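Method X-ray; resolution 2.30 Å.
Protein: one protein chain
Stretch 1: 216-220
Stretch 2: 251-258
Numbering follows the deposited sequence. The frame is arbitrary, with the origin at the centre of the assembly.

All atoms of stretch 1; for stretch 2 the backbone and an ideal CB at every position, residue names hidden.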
ATOM      1  N   LYS A 216     -38.111  13.467  11.236  1.00 24.89           N
ATOM      2  CA  LYS A 216     -37.529  14.436  12.168  1.00 25.33           C
ATOM      3  C   LYS A 216     -36.118  14.002  12.682  1.00 25.48           C
ATOM      4  O   LYS A 216     -35.105  14.290  12.007  1.00 25.89           O
ATOM      5  CB  LYS A 216     -38.506  14.734  13.301  1.00 25.19           C
ATOM      6  CG  LYS A 216     -38.284  16.097  13.928  1.00 27.15           C
ATOM      7  CD  LYS A 216     -39.537  16.516  14.689  1.00 27.39           C
ATOM      8  CE  LYS A 216     -39.282  16.701  16.175  1.00 29.58           C
ATOM      9  NZ  LYS A 216     -39.085  15.430  17.008  1.00 30.65           N
ATOM     10  N   GLU A 217     -35.994  13.313  13.820  1.00 24.18           N
ATOM     11  CA  GLU A 217     -34.616  12.970  14.177  1.00 23.68           C
ATOM     12  C   GLU A 217     -33.981  11.895  13.295  1.00 22.76           C
ATOM     13  O   GLU A 217     -32.745  11.865  13.170  1.00 21.97           O
ATOM     14  CB  GLU A 217     -34.234  12.861  15.687  1.00 24.23           C
ATOM     15  CG  GLU A 217     -35.264  12.624  16.739  1.00 26.63           C
ATOM     16  CD  GLU A 217     -36.283  13.734  16.820  1.00 28.16           C
ATOM     17  OE1 GLU A 217     -35.987  14.781  17.424  1.00 30.13           O
ATOM     18  OE2 GLU A 217     -37.395  13.535  16.274  1.00 29.27           O
ATOM     19  N   PHE A 218     -34.830  11.109  12.620  1.00 20.85           N
ATOM     20  CA  PHE A 218     -34.420  10.168  11.562  1.00 19.65           C
ATOM     21  C   PHE A 218     -34.887  10.649  10.203  1.00 20.13           C
ATOM     22  O   PHE A 218     -36.109  10.630   9.905  1.00 21.10           O
ATOM     23  CB  PHE A 218     -34.923   8.754  11.860  1.00 18.16           C
ATOM     24  CG  PHE A 218     -34.435   8.225  13.161  1.00 18.06           C
ATOM     25  CD1 PHE A 218     -33.111   7.795  13.302  1.00 16.40           C
ATOM     26  CD2 PHE A 218     -35.266   8.200  14.266  1.00 17.98           C
ATOM     27  CE1 PHE A 218     -32.652   7.330  14.508  1.00 18.76           C
ATOM     28  CE2 PHE A 218     -34.813   7.723  15.492  1.00 16.06           C
ATOM     29  CZ  PHE A 218     -33.508   7.292  15.621  1.00 18.07           C
ATOM     30  N   MET A 219     -33.943  11.080   9.370  1.00 19.23           N
ATOM     31  CA  MET A 219     -34.287  11.627   8.060  1.00 20.32           C
ATOM     32  C   MET A 219     -34.716  10.535   7.056  1.00 19.36           C
ATOM     33  O   MET A 219     -34.407   9.353   7.210  1.00 19.41           O
ATOM     34  CB  MET A 219     -33.123  12.455   7.502  1.00 19.71           C
ATOM     35  CG  MET A 219     -31.897  11.580   7.082  1.00 21.58           C
ATOM     36  SD  MET A 219     -30.910  12.451   5.872  1.00 26.71           S
ATOM     37  CE  MET A 219     -32.014  12.500   4.445  1.00 23.18           C
ATOM     38  N   GLY A 220     -35.416  10.939   6.012  1.00 19.44           N
ATOM     39  CA  GLY A 220     -35.815   9.997   4.981  1.00 19.61           C
ATOM     40  C   GLY A 220     -37.253   9.551   5.145  1.00 20.25           C
ATOM     41  O   GLY A 220     -38.007  10.049   6.023  1.00 19.88           O
ATOM     42  N   UNK A 251     -33.959  -0.179  19.465  1.00 17.52           N
ATOM     43  CA  UNK A 251     -34.842   0.798  18.903  1.00 19.23           C
ATOM     44  C   UNK A 251     -34.331   2.188  19.216  1.00 17.78           C
ATOM     45  O   UNK A 251     -33.910   2.460  20.349  1.00 18.14           O
ATOM     46  CB  UNK A 251     -36.267   0.606  19.426  1.00 19.23           C
ATOM     47  N   UNK A 252     -34.353   3.059  18.204  1.00 16.98           N
ATOM     48  CA  UNK A 252     -34.010   4.452  18.400  1.00 16.05           C
ATOM     49  C   UNK A 252     -32.529   4.756  18.444  1.00 15.98           C
ATOM     50  O   UNK A 252     -32.158   5.899  18.714  1.00 15.71           O
ATOM     51  CB  UNK A 252     -34.651   4.945  19.699  1.00 16.05           C
ATOM     52  N   UNK A 253     -31.673   3.767  18.169  1.00 15.58           N
ATOM     53  CA  UNK A 253     -30.213   3.988  18.260  1.00 16.00           C
ATOM     54  C   UNK A 253     -29.523   4.245  16.942  1.00 14.60           C
ATOM     55  O   UNK A 253     -28.323   4.526  16.921  1.00 14.48           O
ATOM     56  CB  UNK A 253     -29.551   2.775  18.917  1.00 16.00           C
ATOM     57  N   UNK A 254     -30.250   4.141  15.839  1.00 12.96           N
ATOM     58  CA  UNK A 254     -29.632   4.376  14.512  1.00 12.36           C
ATOM     59  C   UNK A 254     -29.054   5.790  14.402  1.00 11.95           C
ATOM     60  O   UNK A 254     -29.443   6.688  15.138  1.00 11.65           O
ATOM     61  CB  UNK A 254     -30.660   4.155  13.401  1.00 12.36           C
ATOM     62  N   UNK A 255     -28.134   5.990  13.473  1.00 12.05           N
ATOM     63  CA  UNK A 255     -27.777   7.361  13.031  1.00 11.72           C
ATOM     64  C   UNK A 255     -29.015   8.058  12.452  1.00 11.04           C
ATOM     65  O   UNK A 255     -29.913   7.392  11.946  1.00 10.95           O
ATOM     66  CB  UNK A 255     -26.656   7.325  11.991  1.00 11.72           C
ATOM     67  N   UNK A 256     -29.022   9.384  12.464  1.00 11.16           N
ATOM     68  CA  UNK A 256     -30.058  10.166  11.782  1.00 11.46           C
ATOM     69  C   UNK A 256     -30.227   9.820  10.318  1.00 11.45           C
ATOM     70  O   UNK A 256     -31.317  10.031   9.786  1.00 12.81           O
ATOM     71  CB  UNK A 256     -29.741  11.658  11.904  1.00 11.46           C
ATOM     72  N   UNK A 257     -29.176   9.319   9.662  1.00 10.65           N
ATOM     73  CA  UNK A 257     -29.217   9.013   8.205  1.00  9.92           C
ATOM     74  C   UNK A 257     -29.356   7.549   7.851  1.00  9.90           C
ATOM     75  O   UNK A 257     -29.265   7.219   6.662  1.00 11.54           O
ATOM     76  CB  UNK A 257     -27.944   9.538   7.537  1.00  9.92           C
ATOM     77  N   UNK A 258     -29.528   6.655   8.827  1.00  9.14           N
ATOM     78  CA  UNK A 258     -29.873   5.301   8.467  1.00  8.84           C
ATOM     79  C   UNK A 258     -29.499   4.325   9.553  1.00  8.49           C
ATOM     80  O   UNK A 258     -28.713   4.656  10.420  1.00  9.05           O
ATOM     81  CB  UNK A 258     -29.193   4.910   7.153  1.00  8.84           C
TER

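Position 251 opens the stretch with its CA-to-CB bond sideways to stretch 1. Nothing of stretch 1 lies within 5.5 Å of the ideal CB. The backbone angles, -69/136, are ordinary for an extended loop. Almost any residue would suit, polar ones included. The deposited residue is Glu251, with chi1 and chi2 both t. It makes no contact with stretch 1.

Position 252 has a phi of 80° and a psi of 7°. Positive phi favours glycine, although Asn or Asp can also adopt it. The ideal CB points sideways and lies 4.8 Å from Phe218 CZ, so stretch 1 leaves room for a small side chain. The deposited residue is Gly252. Its backbone makes the contact: Gly252 O lies 3.7 Å from Phe218 CZ, at the edge of the ring.

Position 253 points away from stretch 1, and its ideal CB has no neighbour there. Polar or charged residues would fit as well as others. It is Glu253, with chi1 and chi2 both m, and it does not touch stretch 1.

Position 254 points toward stretch 1. Its ideal CB is 3.9 Å from Phe218 CE1, already at packing distance. What stretch 1 offers here is an aromatic ring, so a small apolar side chain is the simplest match. The deposited residue is Ala254. Its CB makes the apolar contact with Phe218 CE1 at 3.9 Å. Its carbonyl also meets the ring edge, with Ala254 O 3.3 Å from Phe218 CE1.

Position 255 turns its CB away, and stretch 1 sets no limit on the side chain. Many residues would be acceptable. Ala255 is found. Its carbonyl O lies 3.5 Å from Phe218 CD1, again at the ring edge. The same O accepts a 3.2 Å hydrogen bond from the backbone N of position 258, within a type I beta turn that runs from 255 to 258.

Position 256 points sideways, close to the backbone of stretch 1. The ideal CB is a tight 3.3 Å from Glu217 O, and 4.9 Å from both Phe218 CA and Met219 N. Beyond it, the Met219 side chain offers an apolar surface. Leu, Met or an aromatic residue could use it, given a rotamer that avoids the carbonyl. The deposited residue is Phe256, with chi1 p. Its CB is 3.1 Å from Glu217 O, and its CD1 packs 4.2 Å from Met219 CG. The backbone ties the stretches together here: Met219 N donates a hydrogen bond to Phe256 O at 2.9 Å, with an angle of 150° at the hydrogen.

Position 257 points away, yet its ideal CB is 4.5 Å from Met219 CG. The first carbons of many side chains could border the methionine. Tyr257 is deposited, with chi1 p. Its CB lies 4.4 Å from Met219 SD, while its hydroxyl extends far from stretch 1.

Position 258 has angles of 157/161. A CB would be jammed against the preceding carbonyl O, which calls for glycine. Gly258 is deposited and closes the turn.

Stretch 2 (251-258) EGEAAFYG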
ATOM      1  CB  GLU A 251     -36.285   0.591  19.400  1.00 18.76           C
ATOM      2  CG  GLU A 251     -37.274   1.721  18.954  1.00 23.19           C
ATOM      3  CD  GLU A 251     -38.749   1.444  19.356  1.00 24.12           C
ATOM      4  OE1 GLU A 251     -38.960   0.587  20.238  1.00 27.28           O
ATOM      5  OE2 GLU A 251     -39.671   2.063  18.781  1.00 27.81           O
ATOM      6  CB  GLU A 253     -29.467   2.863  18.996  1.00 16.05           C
ATOM      7  CG  GLU A 253     -29.951   2.565  20.447  1.00 21.47           C
ATOM      8  CD  GLU A 253     -29.725   3.671  21.490  1.00 27.91           C
ATOM      9  OE1 GLU A 253     -29.036   4.686  21.228  1.00 31.29           O
ATOM     10  OE2 GLU A 253     -30.265   3.515  22.610  1.00 31.90           O
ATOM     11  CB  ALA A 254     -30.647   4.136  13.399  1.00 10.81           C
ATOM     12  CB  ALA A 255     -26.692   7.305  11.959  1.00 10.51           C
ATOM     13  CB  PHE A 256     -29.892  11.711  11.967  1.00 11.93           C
ATOM     14  CG  PHE A 256     -28.775  12.351  11.128  1.00 12.51           C
ATOM     15  CD1 PHE A 256     -29.036  12.847   9.849  1.00 13.13           C
ATOM     16  CD2 PHE A 256     -27.473  12.472  11.650  1.00 13.81           C
ATOM     17  CE1 PHE A 256     -28.032  13.433   9.069  1.00 15.17           C
ATOM     18  CE2 PHE A 256     -26.429  13.052  10.903  1.00 14.98           C
ATOM     19  CZ  PHE A 256     -26.701  13.535   9.591  1.00 17.16           C
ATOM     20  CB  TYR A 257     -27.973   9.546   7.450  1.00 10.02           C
ATOM     21  CG  TYR A 257     -26.681   9.145   8.124  1.00 10.58           C
ATOM     22  CD1 TYR A 257     -25.996   7.981   7.774  1.00 10.53           C
ATOM     23  CD2 TYR A 257     -26.170   9.922   9.173  1.00 12.84           C
ATOM     24  CE1 TYR A 257     -24.800   7.625   8.446  1.00 10.20           C
ATOM     25  CE2 TYR A 257     -25.000   9.580   9.843  1.00 11.82           C
ATOM     26  CZ  TYR A 257     -24.310   8.445   9.462  1.00 11.93           C
ATOM     27  OH  TYR A 257     -23.160   8.152  10.170  1.00 11.93           O
TER
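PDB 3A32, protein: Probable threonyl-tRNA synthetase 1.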